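Side-chain contacts in cytochrome P450 RhF (Acinetobacter radioresistens, PDB 6RO8), which binds heme and probably acts as a monooxygenase, this chain being the heme domain of a longer cytochrome P450 that also has a 2Fe-2S domain: residues L53-S58 with G62-T67; Y69-A74 with S328-V333; E146-K151 with M391-E396; K294-N299 with E397-I402. All blocks are in the same frame, centred on the assembly; numbering follows the deposited sequence.

Contact 1: L53-S58 with G62-T67; sequences LPIFFS and GYWIVT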
# COMPACT_ATOMS: atom_id res chain seq x y z
N LEU A 53 -4.34 13.98 22.27
CA LEU A 53 -4.10 12.62 22.76
C LEU A 53 -3.32 11.83 21.71
O LEU A 53 -3.79 10.80 21.22
CB LEU A 53 -5.42 11.93 23.12
CG LEU A 53 -5.38 10.57 23.85
CD1 LEU A 53 -4.48 10.62 25.04
CD2 LEU A 53 -6.77 10.07 24.24
N PRO A 54 -2.11 12.29 21.37
CA PRO A 54 -1.47 11.86 20.12
C PRO A 54 -1.14 10.38 20.06
O PRO A 54 -1.16 9.79 18.97
CB PRO A 54 -0.20 12.72 20.07
CG PRO A 54 -0.45 13.83 21.02
CD PRO A 54 -1.31 13.28 22.10
N ILE A 55 -0.81 9.78 21.19
CA ILE A 55 -0.55 8.35 21.27
C ILE A 55 -1.50 7.78 22.31
O ILE A 55 -1.56 8.26 23.44
CB ILE A 55 0.91 8.05 21.65
CG1 ILE A 55 1.85 8.62 20.58
CG2 ILE A 55 1.08 6.56 21.87
CD1 ILE A 55 3.29 8.80 21.03
N PHE A 56 -2.26 6.76 21.92
CA PHE A 56 -3.20 6.16 22.84
C PHE A 56 -3.33 4.69 22.49
O PHE A 56 -3.01 4.27 21.38
CB PHE A 56 -4.55 6.89 22.80
CG PHE A 56 -5.24 6.78 21.47
CD1 PHE A 56 -5.00 7.73 20.47
CD2 PHE A 56 -6.14 5.74 21.22
CE1 PHE A 56 -5.63 7.64 19.25
CE2 PHE A 56 -6.77 5.65 19.99
CZ PHE A 56 -6.52 6.61 19.01
N PHE A 57 -3.78 3.91 23.46
CA PHE A 57 -4.00 2.48 23.25
C PHE A 57 -5.47 2.21 22.99
O PHE A 57 -6.34 2.61 23.78
CB PHE A 57 -3.52 1.65 24.44
CG PHE A 57 -3.60 0.19 24.18
CD1 PHE A 57 -2.65 -0.43 23.38
CD2 PHE A 57 -4.66 -0.57 24.69
CE1 PHE A 57 -2.73 -1.78 23.10
CE2 PHE A 57 -4.74 -1.94 24.42
CZ PHE A 57 -3.78 -2.54 23.62
N SER A 58 -5.76 1.53 21.88
CA SER A 58 -7.12 1.13 21.56
C SER A 58 -7.31 -0.32 22.02
O SER A 58 -6.65 -1.24 21.52
CB SER A 58 -7.41 1.29 20.07
OG SER A 58 -8.65 0.68 19.72
N GLY A 62 -6.48 -3.78 20.17
CA GLY A 62 -5.27 -4.32 20.75
C GLY A 62 -3.99 -3.65 20.29
O GLY A 62 -2.92 -4.27 20.37
N TYR A 63 -4.05 -2.41 19.84
CA TYR A 63 -2.91 -1.75 19.22
C TYR A 63 -2.73 -0.37 19.83
O TYR A 63 -3.71 0.31 20.14
CB TYR A 63 -3.08 -1.62 17.69
CG TYR A 63 -2.49 -2.75 16.86
CD1 TYR A 63 -3.13 -3.98 16.77
CD2 TYR A 63 -1.32 -2.57 16.14
CE1 TYR A 63 -2.61 -5.01 16.01
CE2 TYR A 63 -0.79 -3.60 15.37
CZ TYR A 63 -1.44 -4.81 15.31
OH TYR A 63 -0.90 -5.84 14.56
N TRP A 64 -1.48 0.04 20.01
CA TRP A 64 -1.25 1.46 20.22
C TRP A 64 -1.53 2.21 18.92
O TRP A 64 -1.27 1.70 17.81
CB TRP A 64 0.18 1.71 20.68
CG TRP A 64 0.44 1.27 22.08
CD1 TRP A 64 0.97 0.08 22.49
CD2 TRP A 64 0.18 2.02 23.27
NE1 TRP A 64 1.06 0.04 23.86
CE2 TRP A 64 0.58 1.22 24.37
CE3 TRP A 64 -0.35 3.29 23.52
CZ2 TRP A 64 0.47 1.65 25.69
CZ3 TRP A 64 -0.46 3.72 24.83
CH2 TRP A 64 -0.05 2.90 25.90
N ILE A 65 -2.10 3.40 19.05
CA ILE A 65 -2.35 4.26 17.89
C ILE A 65 -1.42 5.47 17.97
O ILE A 65 -1.34 6.15 19.00
CB ILE A 65 -3.83 4.68 17.80
CG1 ILE A 65 -4.76 3.48 17.98
CG2 ILE A 65 -4.08 5.42 16.49
CD1 ILE A 65 -5.02 2.66 16.76
N VAL A 66 -0.70 5.73 16.88
CA VAL A 66 0.30 6.79 16.81
C VAL A 66 -0.14 7.73 15.70
O VAL A 66 -0.21 7.32 14.53
CB VAL A 66 1.69 6.21 16.57
CG1 VAL A 66 2.73 7.27 16.60
CG2 VAL A 66 1.98 5.14 17.62
N THR A 67 -0.46 8.98 16.05
CA THR A 67 -1.17 9.89 15.17
C THR A 67 -0.33 11.04 14.63
O THR A 67 -0.72 11.62 13.61
CB THR A 67 -2.39 10.49 15.88
OG1 THR A 67 -1.96 11.36 16.93
CG2 THR A 67 -3.31 9.38 16.45

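Contact 2: Y69-A74 with S328-V333; sequences YEDVKA and SEVSGV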
# COMPACT_ATOMS: atom_id res chain seq x y z
N TYR A 69 3.17 13.27 13.24
CA TYR A 69 4.23 13.10 12.25
C TYR A 69 5.56 12.72 12.89
O TYR A 69 6.22 11.76 12.47
CB TYR A 69 4.37 14.36 11.40
CG TYR A 69 5.47 14.26 10.35
CD1 TYR A 69 5.20 13.76 9.08
CD2 TYR A 69 6.78 14.62 10.64
CE1 TYR A 69 6.19 13.64 8.15
CE2 TYR A 69 7.78 14.50 9.71
CZ TYR A 69 7.48 14.02 8.46
OH TYR A 69 8.48 13.91 7.52
N GLU A 70 5.98 13.45 13.93
CA GLU A 70 7.28 13.17 14.52
C GLU A 70 7.31 11.80 15.20
O GLU A 70 8.31 11.07 15.08
CB GLU A 70 7.66 14.27 15.51
CG GLU A 70 8.13 15.57 14.88
CD GLU A 70 9.30 15.40 13.90
OE1 GLU A 70 10.07 14.42 14.02
OE2 GLU A 70 9.45 16.26 13.00
N ASP A 71 6.24 11.41 15.90
CA ASP A 71 6.21 10.09 16.53
C ASP A 71 6.31 8.98 15.49
O ASP A 71 7.12 8.05 15.63
CB ASP A 71 4.94 9.90 17.36
CG ASP A 71 4.76 10.92 18.46
OD1 ASP A 71 5.78 11.37 19.04
OD2 ASP A 71 3.59 11.27 18.75
N VAL A 72 5.46 9.05 14.44
CA VAL A 72 5.46 8.01 13.42
C VAL A 72 6.83 7.90 12.76
O VAL A 72 7.37 6.80 12.58
CB VAL A 72 4.34 8.28 12.39
CG1 VAL A 72 4.48 7.35 11.14
CG2 VAL A 72 2.96 8.15 13.05
N LYS A 73 7.44 9.05 12.44
CA LYS A 73 8.78 9.02 11.87
C LYS A 73 9.77 8.40 12.85
O LYS A 73 10.61 7.57 12.47
CB LYS A 73 9.22 10.42 11.47
CG LYS A 73 10.45 10.43 10.58
CD LYS A 73 10.53 11.68 9.72
CE LYS A 73 11.71 12.54 10.14
NZ LYS A 73 12.05 13.53 9.07
N ALA A 74 9.69 8.79 14.12
CA ALA A 74 10.64 8.29 15.11
C ALA A 74 10.60 6.77 15.19
O ALA A 74 11.64 6.10 15.19
CB ALA A 74 10.35 8.92 16.46
N SER A 328 10.38 0.72 25.98
CA SER A 328 10.79 1.88 25.21
C SER A 328 9.76 2.96 25.50
O SER A 328 8.69 2.69 26.06
CB SER A 328 10.84 1.56 23.72
OG SER A 328 9.71 0.77 23.36
N GLU A 329 10.07 4.19 25.10
CA GLU A 329 9.04 5.20 25.22
C GLU A 329 9.15 6.20 24.07
O GLU A 329 10.23 6.45 23.53
CB GLU A 329 9.09 5.88 26.58
CG GLU A 329 10.36 6.63 26.87
CD GLU A 329 10.30 8.05 26.34
OE1 GLU A 329 11.11 8.40 25.45
OE2 GLU A 329 9.42 8.81 26.80
N VAL A 330 7.99 6.73 23.69
CA VAL A 330 7.86 7.71 22.63
C VAL A 330 6.95 8.81 23.17
O VAL A 330 5.85 8.51 23.65
CB VAL A 330 7.28 7.10 21.34
CG1 VAL A 330 7.16 8.12 20.23
CG2 VAL A 330 8.14 5.92 20.89
N SER A 331 7.43 10.05 23.15
CA SER A 331 6.66 11.22 23.59
C SER A 331 5.86 10.97 24.87
O SER A 331 4.66 11.22 24.94
CB SER A 331 5.72 11.69 22.48
OG SER A 331 6.43 12.44 21.51
N GLY A 332 6.54 10.43 25.88
CA GLY A 332 5.93 10.30 27.20
C GLY A 332 5.06 9.08 27.42
O GLY A 332 4.36 9.02 28.44
N VAL A 333 5.10 8.11 26.51
CA VAL A 333 4.30 6.89 26.61
C VAL A 333 5.26 5.70 26.55
O VAL A 333 6.04 5.59 25.60
CB VAL A 333 3.26 6.81 25.48
CG1 VAL A 333 2.33 5.59 25.65
CG2 VAL A 333 2.47 8.09 25.43

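Contact 3: E146-K151 with M391-E396; sequences ELVRKK and MCIFIE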
# COMPACT_ATOMS: atom_id res chain seq x y z
N GLU A 146 3.04 2.80 -23.14
CA GLU A 146 2.32 2.09 -24.20
C GLU A 146 0.98 1.58 -23.68
O GLU A 146 -0.04 1.69 -24.37
CB GLU A 146 3.16 0.94 -24.74
CG GLU A 146 4.33 1.35 -25.61
CD GLU A 146 3.90 1.90 -26.96
OE1 GLU A 146 3.36 1.13 -27.80
OE2 GLU A 146 4.10 3.12 -27.19
N LEU A 147 0.97 1.02 -22.47
CA LEU A 147 -0.25 0.44 -21.93
C LEU A 147 -1.33 1.51 -21.77
O LEU A 147 -2.48 1.32 -22.19
CB LEU A 147 0.03 -0.25 -20.59
CG LEU A 147 0.78 -1.58 -20.66
CD1 LEU A 147 0.86 -2.21 -19.28
CD2 LEU A 147 0.10 -2.52 -21.64
N VAL A 148 -0.96 2.64 -21.16
CA VAL A 148 -1.94 3.68 -20.88
C VAL A 148 -2.45 4.30 -22.18
O VAL A 148 -3.62 4.68 -22.28
CB VAL A 148 -1.32 4.71 -19.94
CG1 VAL A 148 -2.29 5.83 -19.66
CG2 VAL A 148 -0.88 4.04 -18.64
N ARG A 149 -1.58 4.43 -23.18
CA ARG A 149 -2.03 4.97 -24.45
C ARG A 149 -3.08 4.07 -25.09
O ARG A 149 -4.07 4.55 -25.65
CB ARG A 149 -0.84 5.15 -25.40
CG ARG A 149 -1.22 5.89 -26.68
CD ARG A 149 -0.02 6.13 -27.59
NE ARG A 149 0.39 4.91 -28.28
CZ ARG A 149 1.34 4.08 -27.86
NH1 ARG A 149 2.01 4.35 -26.74
NH2 ARG A 149 1.63 3.00 -28.56
N LYS A 150 -2.88 2.75 -25.01
CA LYS A 150 -3.80 1.84 -25.68
C LYS A 150 -5.08 1.67 -24.88
O LYS A 150 -6.17 1.58 -25.47
CB LYS A 150 -3.13 0.49 -25.92
CG LYS A 150 -1.76 0.64 -26.53
CD LYS A 150 -1.08 -0.68 -26.85
CE LYS A 150 -1.17 -1.04 -28.32
NZ LYS A 150 -0.98 -2.50 -28.51
N LYS A 151 -4.99 1.65 -23.56
CA LYS A 151 -6.20 1.51 -22.75
C LYS A 151 -7.15 2.67 -22.99
O LYS A 151 -8.34 2.46 -23.25
CB LYS A 151 -5.85 1.37 -21.28
CG LYS A 151 -5.63 -0.08 -20.87
CD LYS A 151 -6.94 -0.86 -20.88
CE LYS A 151 -6.78 -2.28 -21.41
NZ LYS A 151 -6.40 -3.29 -20.38
N MET A 391 1.74 6.70 -11.61
CA MET A 391 0.76 7.74 -11.33
C MET A 391 0.92 8.94 -12.27
O MET A 391 -0.07 9.45 -12.81
CB MET A 391 0.89 8.15 -9.86
CG MET A 391 0.41 7.05 -8.88
SD MET A 391 0.84 7.55 -7.21
CE MET A 391 -0.38 8.82 -6.85
N CYS A 392 2.15 9.38 -12.53
CA CYS A 392 2.34 10.48 -13.49
C CYS A 392 1.81 10.15 -14.88
O CYS A 392 1.05 10.93 -15.45
CB CYS A 392 3.82 10.88 -13.54
SG CYS A 392 4.45 11.33 -11.91
N ILE A 393 2.18 8.98 -15.43
CA ILE A 393 1.74 8.64 -16.77
C ILE A 393 0.21 8.60 -16.85
O ILE A 393 -0.39 9.14 -17.79
CB ILE A 393 2.36 7.31 -17.24
CG1 ILE A 393 3.86 7.50 -17.53
CG2 ILE A 393 1.67 6.79 -18.49
CD1 ILE A 393 4.71 6.27 -17.19
N PHE A 394 -0.44 7.99 -15.85
CA PHE A 394 -1.90 8.01 -15.83
C PHE A 394 -2.41 9.43 -15.97
O PHE A 394 -3.19 9.74 -16.88
CB PHE A 394 -2.45 7.40 -14.54
CG PHE A 394 -2.43 5.91 -14.52
CD1 PHE A 394 -2.87 5.18 -15.61
CD2 PHE A 394 -1.97 5.23 -13.39
CE1 PHE A 394 -2.84 3.79 -15.58
CE2 PHE A 394 -1.94 3.87 -13.36
CZ PHE A 394 -2.38 3.14 -14.44
N ILE A 395 -1.95 10.31 -15.09
CA ILE A 395 -2.48 11.67 -15.04
C ILE A 395 -2.07 12.46 -16.29
O ILE A 395 -2.88 13.23 -16.84
CB ILE A 395 -2.02 12.36 -13.75
CG1 ILE A 395 -2.57 11.61 -12.54
CG2 ILE A 395 -2.44 13.82 -13.75
CD1 ILE A 395 -1.85 11.94 -11.25
N GLU A 396 -0.83 12.30 -16.74
CA GLU A 396 -0.40 12.98 -17.96
C GLU A 396 -1.29 12.58 -19.13
O GLU A 396 -1.83 13.45 -19.82
CB GLU A 396 1.07 12.68 -18.27
CG GLU A 396 1.74 13.68 -19.25
CD GLU A 396 1.45 13.36 -20.71
OE1 GLU A 396 1.04 12.20 -20.95
OE2 GLU A 396 1.63 14.24 -21.62

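Contact 4: K294-N299 with E397-I402; sequences KKICDN and ELSRRI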
# COMPACT_ATOMS: atom_id res chain seq x y z
N LYS A 294 -6.98 22.14 -14.31
CA LYS A 294 -6.54 22.86 -15.49
C LYS A 294 -5.13 23.39 -15.32
O LYS A 294 -4.43 23.55 -16.32
CB LYS A 294 -7.54 23.96 -15.86
CG LYS A 294 -8.87 23.39 -16.39
CD LYS A 294 -9.04 23.55 -17.96
CE LYS A 294 -9.76 22.29 -18.53
NZ LYS A 294 -11.12 22.02 -17.92
N LYS A 295 -4.70 23.63 -14.08
CA LYS A 295 -3.28 23.87 -13.86
C LYS A 295 -2.44 22.68 -14.31
O LYS A 295 -1.40 22.85 -14.97
CB LYS A 295 -3.01 24.21 -12.40
CG LYS A 295 -2.66 25.68 -12.17
CD LYS A 295 -2.85 26.14 -10.71
CE LYS A 295 -4.29 26.50 -10.43
NZ LYS A 295 -4.63 27.84 -10.99
N ILE A 296 -2.90 21.45 -13.99
CA ILE A 296 -2.27 20.23 -14.50
C ILE A 296 -2.39 20.15 -16.03
O ILE A 296 -1.41 19.88 -16.73
CB ILE A 296 -2.89 18.98 -13.85
CG1 ILE A 296 -2.71 18.95 -12.32
CG2 ILE A 296 -2.36 17.71 -14.54
CD1 ILE A 296 -1.32 19.25 -11.82
N CYS A 297 -3.60 20.37 -16.55
CA CYS A 297 -3.79 20.36 -18.00
C CYS A 297 -2.87 21.37 -18.68
O CYS A 297 -2.27 21.08 -19.72
CB CYS A 297 -5.24 20.66 -18.37
SG CYS A 297 -6.41 19.32 -18.02
N ASP A 298 -2.75 22.57 -18.11
CA ASP A 298 -1.94 23.61 -18.73
C ASP A 298 -0.46 23.48 -18.43
O ASP A 298 0.36 24.00 -19.18
CB ASP A 298 -2.44 24.99 -18.30
CG ASP A 298 -3.86 25.26 -18.73
OD1 ASP A 298 -4.34 24.58 -19.66
OD2 ASP A 298 -4.51 26.15 -18.13
N ASN A 299 -0.09 22.80 -17.34
CA ASN A 299 1.32 22.64 -16.96
C ASN A 299 1.61 21.24 -16.47
O ASN A 299 1.77 21.00 -15.27
CB ASN A 299 1.72 23.66 -15.90
CG ASN A 299 1.53 25.07 -16.35
OD1 ASN A 299 0.47 25.65 -16.14
ND2 ASN A 299 2.54 25.63 -16.99
N GLU A 397 -1.46 11.27 -19.33
CA GLU A 397 -2.26 10.80 -20.47
C GLU A 397 -3.67 11.35 -20.40
O GLU A 397 -4.17 11.93 -21.37
CB GLU A 397 -2.27 9.27 -20.51
CG GLU A 397 -2.87 8.65 -21.80
CD GLU A 397 -1.92 8.79 -23.01
OE1 GLU A 397 -2.37 8.55 -24.17
OE2 GLU A 397 -0.73 9.13 -22.80
N LEU A 398 -4.30 11.24 -19.23
CA LEU A 398 -5.68 11.66 -19.07
C LEU A 398 -5.84 13.17 -19.21
O LEU A 398 -6.76 13.64 -19.89
CB LEU A 398 -6.21 11.21 -17.70
CG LEU A 398 -6.59 9.74 -17.62
CD1 LEU A 398 -6.84 9.32 -16.17
CD2 LEU A 398 -7.80 9.47 -18.49
N SER A 399 -4.98 13.95 -18.56
CA SER A 399 -5.11 15.40 -18.64
C SER A 399 -4.71 15.93 -20.00
O SER A 399 -5.17 17.01 -20.39
CB SER A 399 -4.28 16.06 -17.55
OG SER A 399 -2.90 15.80 -17.76
N ARG A 400 -3.88 15.19 -20.73
CA ARG A 400 -3.49 15.61 -22.07
C ARG A 400 -4.63 15.41 -23.05
O ARG A 400 -4.95 16.31 -23.84
CB ARG A 400 -2.27 14.82 -22.53
CG ARG A 400 -1.61 15.41 -23.74
CD ARG A 400 -0.38 14.63 -24.11
NE ARG A 400 -0.69 13.43 -24.86
CZ ARG A 400 -0.41 12.20 -24.44
NH1 ARG A 400 0.20 12.04 -23.27
NH2 ARG A 400 -0.73 11.14 -25.17
N ARG A 401 -5.26 14.24 -23.01
CA ARG A 401 -6.21 13.86 -24.05
C ARG A 401 -7.66 14.07 -23.65
O ARG A 401 -8.53 14.12 -24.53
CB ARG A 401 -5.98 12.40 -24.44
CG ARG A 401 -4.55 12.15 -24.86
CD ARG A 401 -4.32 10.70 -25.13
NE ARG A 401 -5.38 10.13 -25.96
CZ ARG A 401 -5.41 8.86 -26.33
NH1 ARG A 401 -4.45 8.04 -25.92
NH2 ARG A 401 -6.40 8.41 -27.09
N ILE A 402 -7.96 14.19 -22.36
CA ILE A 402 -9.31 14.49 -21.92
C ILE A 402 -9.24 15.64 -20.92
O ILE A 402 -9.46 15.42 -19.72
CB ILE A 402 -9.99 13.27 -21.28
CG1 ILE A 402 -9.68 11.98 -22.06
CG2 ILE A 402 -11.46 13.49 -21.22
CD1 ILE A 402 -10.34 10.76 -21.44

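Contact 1: L53-S58 with G62-T67
Pro54 O is gripped twice by Thr67. The hydroxyl OG1 donates to it at 2.7 Å, in the carbonyl plane and on a lone pair. The backbone N of Thr67 bonds to the same oxygen at 3.1 Å, from close to the line of the C=O bond. Thr67 holds OG1 between its backbone N and carbonyl carbon (chi1 68°), which turns the hydroxyl to Pro54.

From here the two strands run as an antiparallel beta hairpin at the edge of the mixed sheet of the P450 fold. Phe56 and Ile65 form a hydrogen-bonded pair, with Phe56 N to Ile65 O at 3.1 Å and Ile65 N to Phe56 O at 2.6 Å, nearly straight. Ser58 N bonds to Tyr63 O at 3.0 Å. Gly62 and Tyr63 both face Ser58, a G1 beta bulge, and the positive phi of Gly62 suits that place.

Phe57 and Trp64 share one face of the hairpin with Ile55. CB of Phe57 sits over the indole, 3.7 Å from the centroid of its six-membered ring. The edge of the Phe57 ring points at the face of the five-membered ring of Trp64, a T-shaped stack with planes at 68°. On the other face, Ile65 CB makes a CH-pi contact with the Phe56 ring, 3.8 Å from its centroid. The Phe56 ring also stacks on Phe49.

Strand 63-66 pairs in turn with strand 340-343 through Trp64 and Val66. The hairpin is thus held by polar backbone bonds between its strands and by aromatic and aliphatic contacts on both faces, with the Thr67 hydroxyl adding a side-chain bond where the pairing ends.

Contact 2: Y69-A74 with S328-V333
Asp71, Val330 and Ser331 make this contact, in which the tip of a beta hairpin meets helix 69-77. The hairpin has strands 328-330 and 333-335, joined by a type I' turn from Val330 to Val333. Val330 and Val333 bond to each other through both of their N and O atoms, as in a two-residue hairpin. Ser331 and Gly332 take the positive phi values such a turn needs.

Asp71 is buried and has the largest share of the interface. Its CG lies anti to the carbonyl carbon (chi1 -59°), and the carboxylate reaches the start of the turn. Val330 meets it with one methyl only: CG1 lies 4.0 Å from Asp71 CB and 3.7 Å from Asp71 OD1. The carboxylate therefore has an apolar neighbour as well as a polar one.

Ile55 of strand 55-58 touches all three residues, and Val66 of strand 63-66 also packs on Asp71. The helix, this hairpin and the larger sheet therefore come together here.

Ser331 supplies the polar link. Its hydroxyl OG donates to Asp71 OD1 at 2.8 Å, arriving on the syn side of that oxygen, 17° out of the carboxylate plane.

Contact 3: E146-K151 with M391-E396
Val148 meets Ile393 and Phe394, and these apolar contacts make up the touch between residues 146-151 and 391-396. One methyl does most of the work. Val148 CG2 lies 3.8 Å from Ile393 CG2 and 3.6 Å from Phe394 CE1. CG2 stands anti to the carbonyl carbon, with CG1 anti to the backbone N (chi1 178°). CG1 comes within 4.1 Å of Phe394 CD1, so both valine methyls meet the ring on its CD1-CE1 side. The side chains of Val148 and Phe394 cross at about a right angle. Val148 and Ile393 meet methyl to methyl at a slant. Phe394 starts out away from helix 134-155, yet its ring swings back to reach Val148. Within the two segments the nearest pair of CA atoms is that of Val148 and Phe394, 6.7 Å apart.

Charged interactions lie off this apolar core. Arg149 and Glu146 form a salt bridge within their own helix, between residues three apart. Arg149 NH2 donates to Glu146 OE1 at 2.7 Å and 170°. The oxygen lies in the guanidinium plane, but the nitrogen stands above the carboxylate plane. Farther along, Lys151 pairs with Glu170, and Glu396 with Arg400 of its own helix.

Helix 384-401 follows the heme-ligating Cys381 and is the L helix of the P450 fold. Met167 of helix 163-168 and Ile171 of helix 170-179 pack against both Val148 and Phe394. Helix 273-288 packs on Met391, Phe394 and Ile395, and helix 303-314 on Met391, Cys392 and Ile395. Residues 391-396 thus pack against several helices, with helix 134-155 meeting Ile393 and Phe394.

Contact 4: K294-N299 with E397-I402
Cys297 and Ser399 bring two helices unusually close, with their CA atoms only 5.2 Å apart. Both residues have small side chains, and this permits the near approach. The meeting point lies in the last turns of helix 290-298 and helix 384-401.

Cys297 turns its sulfur beside its backbone N and anti to its carbonyl carbon (chi1 -72°). SG then rests alongside Ser399, 3.9 Å from Ser399 CB and 3.5 Å from Ser399 O. Ile296 comes to the same serine with its CG2 branch, which lies 3.9 Å from Ser399 CB. The serine CB is thus touched by both a sulfur and a methyl. CG2 also packs against Ser399 OG at 3.8 Å.

The serine hydroxyl has its polar partner elsewhere. With OG between the backbone N and carbonyl carbon (chi1 64°), it bonds to Ile395 O, one turn earlier in the same helix. Ile303 of helix 303-314 touches both Ile296 and Ser399 and helps to enclose the spot.

Away from this touch, Glu397 gathers two arginines of its own helix into a salt-bridge network. Arg401 NH1 donates to Glu397 OE1 at 2.8 Å, nearly in line with the C-O bond. Both terminal nitrogens of Arg400 share OE2 in weak bonds. Arg401 also pairs with Asp153 of helix 134-155.

The chemistry is divided. Small and apolar groups join the two helices, the Ser399 hydroxyl is bonded to the carbonyl of Ile395 in its own helix, and the charges of Glu397, Arg400 and Arg401 are paired within helix 384-401 and toward helix 134-155.

The four contacts form two clusters. Contacts 1 and 2 have centres 11 Å apart and touch, with Trp64 packed on Val333. Strand 63-66 leads directly into helix 69-77. Contacts 3 and 4 have centres 12 Å apart and share helix 384-401, with Val148 packed on Glu397. The clusters lie about 40 Å apart between centres. Contact 1 closes before the others open, whereas contacts 2, 3 and 4 alternate their segments along the chain. Contact 1 is thus a local hairpin, while contacts 2, 3 and 4 join residues far apart in sequence, on the sheet side and the helix side of the heme domain.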